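Local coordinates for uncharacterized protein (Chondromyces crocatus, PDB 6I86), which is of unknown function but is encoded in the crocagin gene cluster and probably takes part in making this ribosomally derived peptide product, at residues R121-V125 with H126-K130. Sequence-based numbering, arbitrary orientation.
Sequences REWSV and HEESK
Ser-124 is the N-cap of the short helix 125-128, which begins one residue after the end of strand 115-123. Its OG accepts the N-H of Glu-127 at 3.0 Å. With OG anti to the backbone N (chi1 176°), the hydroxyl also lies 3.4 Å from Glu-127 CB. The same OG is hydrogen-bonded to Asn-79 O, which ties the cap to a neighbouring loop.

Two backbone bonds form the helical turn. Glu-128 N donates to Ser-124 O at 2.9 Å, and Ser-129 N donates to Val-125 O at 3.0 Å.

One charged pair joins residues three apart. Lys-130 NZ makes a salt bridge to Glu-127 OE1 at 2.8 Å, while Glu-127 OE2 accepts from Gly-145 N.

The last strand residue is joined to the helix through side chains. Trp-123 and Glu-128 are both buried. Their side chains run nearly perpendicular, and the indole and carboxylate planes make an angle of 68°. Glu-128 OE2 is hydrogen-bonded to Tyr-132 OH and Val-57 N, so both carboxylate oxygens have partners. Trp-123 NE1 donates to the anti lone pair of Glu-128 OE1 at 2.7 Å, and OE1 lies 21° out of the indole plane.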
ATOM      1  N   ARG A 121      -3.430  -1.039  -8.036  1.00 19.82           N
ATOM      2  CA  ARG A 121      -2.104  -0.522  -7.732  1.00 19.69           C
ATOM      3  C   ARG A 121      -1.579   0.211  -8.956  1.00 18.45           C
ATOM      4  O   ARG A 121      -1.312  -0.413  -9.987  1.00 23.24           O
ATOM      5  CB  ARG A 121      -1.136  -1.636  -7.339  1.00 20.55           C
ATOM      6  CG  ARG A 121       0.309  -1.151  -7.260  1.00 37.01           C
ATOM      7  CD  ARG A 121       1.284  -2.284  -7.006  1.00 39.60           C
ATOM      8  NE  ARG A 121       1.726  -2.942  -8.230  1.00 44.76           N
ATOM      9  CZ  ARG A 121       2.855  -2.637  -8.862  1.00 47.29           C
ATOM     10  NH1 ARG A 121       3.642  -1.681  -8.383  1.00 32.29           N
ATOM     11  NH2 ARG A 121       3.199  -3.282  -9.968  1.00 46.60           N
ATOM     12  N   GLU A 122      -1.437   1.526  -8.840  1.00 20.70           N
ATOM     13  CA  GLU A 122      -0.802   2.348  -9.859  1.00 17.92           C
ATOM     14  C   GLU A 122       0.526   2.845  -9.307  1.00 25.09           C
ATOM     15  O   GLU A 122       0.576   3.372  -8.191  1.00 22.97           O
ATOM     16  CB  GLU A 122      -1.688   3.530 -10.248  1.00 21.67           C
ATOM     17  CG  GLU A 122      -2.996   3.121 -10.889  1.00 21.10           C
ATOM     18  CD  GLU A 122      -3.886   4.303 -11.207  1.00 23.25           C
ATOM     19  OE1 GLU A 122      -4.031   4.634 -12.401  1.00 23.50           O
ATOM     20  OE2 GLU A 122      -4.441   4.901 -10.258  1.00 21.42           O
ATOM     21  N   TRP A 123       1.595   2.674 -10.079  1.00 19.69           N
ATOM     22  CA  TRP A 123       2.918   3.054  -9.612  1.00 17.41           C
ATOM     23  C   TRP A 123       3.691   3.723 -10.736  1.00 22.85           C
ATOM     24  O   TRP A 123       3.597   3.319 -11.899  1.00 24.81           O
ATOM     25  CB  TRP A 123       3.694   1.837  -9.094  1.00 22.80           C
ATOM     26  CG  TRP A 123       4.874   2.205  -8.267  1.00 22.82           C
ATOM     27  CD1 TRP A 123       6.161   2.353  -8.693  1.00 25.98           C
ATOM     28  CD2 TRP A 123       4.878   2.487  -6.866  1.00 23.03           C
ATOM     29  NE1 TRP A 123       6.969   2.701  -7.639  1.00 25.33           N
ATOM     30  CE2 TRP A 123       6.204   2.791  -6.505  1.00 24.87           C
ATOM     31  CE3 TRP A 123       3.888   2.508  -5.879  1.00 28.12           C
ATOM     32  CZ2 TRP A 123       6.566   3.114  -5.200  1.00 34.13           C
ATOM     33  CZ3 TRP A 123       4.248   2.828  -4.588  1.00 31.27           C
ATOM     34  CH2 TRP A 123       5.575   3.127  -4.257  1.00 28.16           C
ATOM     35  N   SER A 124       4.451   4.751 -10.377  1.00 20.44           N
ATOM     36  CA  SER A 124       5.324   5.465 -11.302  1.00 21.07           C
ATOM     37  C   SER A 124       6.765   5.147 -10.917  1.00 20.79           C
ATOM     38  O   SER A 124       7.273   5.651  -9.911  1.00 20.27           O
ATOM     39  CB  SER A 124       5.059   6.966 -11.257  1.00 22.79           C
ATOM     40  OG  SER A 124       5.975   7.664 -12.080  1.00 27.65           O
ATOM     41  N   VAL A 125       7.418   4.296 -11.711  1.00 22.01           N
ATOM     42  CA  VAL A 125       8.841   4.040 -11.505  1.00 20.58           C
ATOM     43  C   VAL A 125       9.645   5.311 -11.744  1.00 21.47           C
ATOM     44  O   VAL A 125      10.667   5.547 -11.086  1.00 24.04           O
ATOM     45  CB  VAL A 125       9.307   2.889 -12.419  1.00 22.26           C
ATOM     46  CG1 VAL A 125      10.789   2.618 -12.225  1.00 23.02           C
ATOM     47  CG2 VAL A 125       8.496   1.632 -12.145  1.00 23.10           C
ATOM     48  N   HIS A 126       9.193   6.156 -12.676  1.00 22.19           N
ATOM     49  CA  HIS A 126       9.867   7.427 -12.923  1.00 23.57           C
ATOM     50  C   HIS A 126       9.835   8.315 -11.684  1.00 26.04           C
ATOM     51  O   HIS A 126      10.847   8.921 -11.313  1.00 22.84           O
ATOM     52  CB  HIS A 126       9.219   8.133 -14.111  1.00 25.19           C
ATOM     53  CG  HIS A 126      10.032   9.267 -14.656  1.00 40.07           C
ATOM     54  ND1 HIS A 126       9.593  10.573 -14.639  1.00 36.53           N
ATOM     55  CD2 HIS A 126      11.257   9.289 -15.232  1.00 45.24           C
ATOM     56  CE1 HIS A 126      10.513  11.352 -15.182  1.00 42.53           C
ATOM     57  NE2 HIS A 126      11.532  10.597 -15.551  1.00 45.72           N
ATOM     58  N   GLU A 127       8.676   8.403 -11.029  1.00 21.54           N
ATOM     59  CA  GLU A 127       8.579   9.211  -9.819  1.00 24.81           C
ATOM     60  C   GLU A 127       9.324   8.559  -8.662  1.00 25.24           C
ATOM     61  O   GLU A 127       9.985   9.249  -7.876  1.00 23.82           O
ATOM     62  CB  GLU A 127       7.111   9.435  -9.454  1.00 23.20           C
ATOM     63  CG  GLU A 127       6.888  10.445  -8.335  1.00 24.63           C
ATOM     64  CD  GLU A 127       7.175  11.872  -8.763  1.00 28.47           C
ATOM     65  OE1 GLU A 127       7.249  12.129  -9.983  1.00 29.84           O
ATOM     66  OE2 GLU A 127       7.317  12.743  -7.878  1.00 31.92           O
ATOM     67  N   GLU A 128       9.222   7.230  -8.540  1.00 21.99           N
ATOM     68  CA  GLU A 128       9.945   6.512  -7.493  1.00 23.27           C
ATOM     69  C   GLU A 128      11.439   6.796  -7.555  1.00 26.04           C
ATOM     70  O   GLU A 128      12.075   7.056  -6.527  1.00 23.94           O
ATOM     71  CB  GLU A 128       9.692   5.007  -7.618  1.00 22.74           C
ATOM     72  CG  GLU A 128      10.619   4.164  -6.754  1.00 23.45           C
ATOM     73  CD  GLU A 128      10.635   2.701  -7.144  1.00 25.50           C
ATOM     74  OE1 GLU A 128       9.584   2.184  -7.584  1.00 24.26           O
ATOM     75  OE2 GLU A 128      11.698   2.064  -7.002  1.00 22.86           O
ATOM     76  N   SER A 129      12.013   6.768  -8.759  1.00 21.53           N
ATOM     77  CA  SER A 129      13.446   6.968  -8.937  1.00 25.03           C
ATOM     78  C   SER A 129      13.902   8.387  -8.621  1.00 27.77           C
ATOM     79  O   SER A 129      15.111   8.644  -8.655  1.00 26.00           O
ATOM     80  CB  SER A 129      13.848   6.599 -10.367  1.00 24.03           C
ATOM     81  OG  SER A 129      13.209   7.440 -11.311  1.00 31.79           O
ATOM     82  N   LYS A 130      12.987   9.312  -8.326  1.00 22.91           N
ATOM     83  CA  LYS A 130      13.381  10.633  -7.857  1.00 28.36           C
ATOM     84  C   LYS A 130      13.688  10.668  -6.368  1.00 32.65           C
ATOM     85  O   LYS A 130      14.205  11.680  -5.885  1.00 27.23           O
ATOM     86  CB  LYS A 130      12.280  11.662  -8.134  1.00 29.65           C
ATOM     87  CG  LYS A 130      11.958  11.919  -9.591  1.00 30.12           C
ATOM     88  CD  LYS A 130      10.785  12.887  -9.695  1.00 30.22           C
ATOM     89  CE  LYS A 130      10.302  13.039 -11.128  1.00 41.54           C
ATOM     90  NZ  LYS A 130       9.071  13.876 -11.196  1.00 49.10           N
TER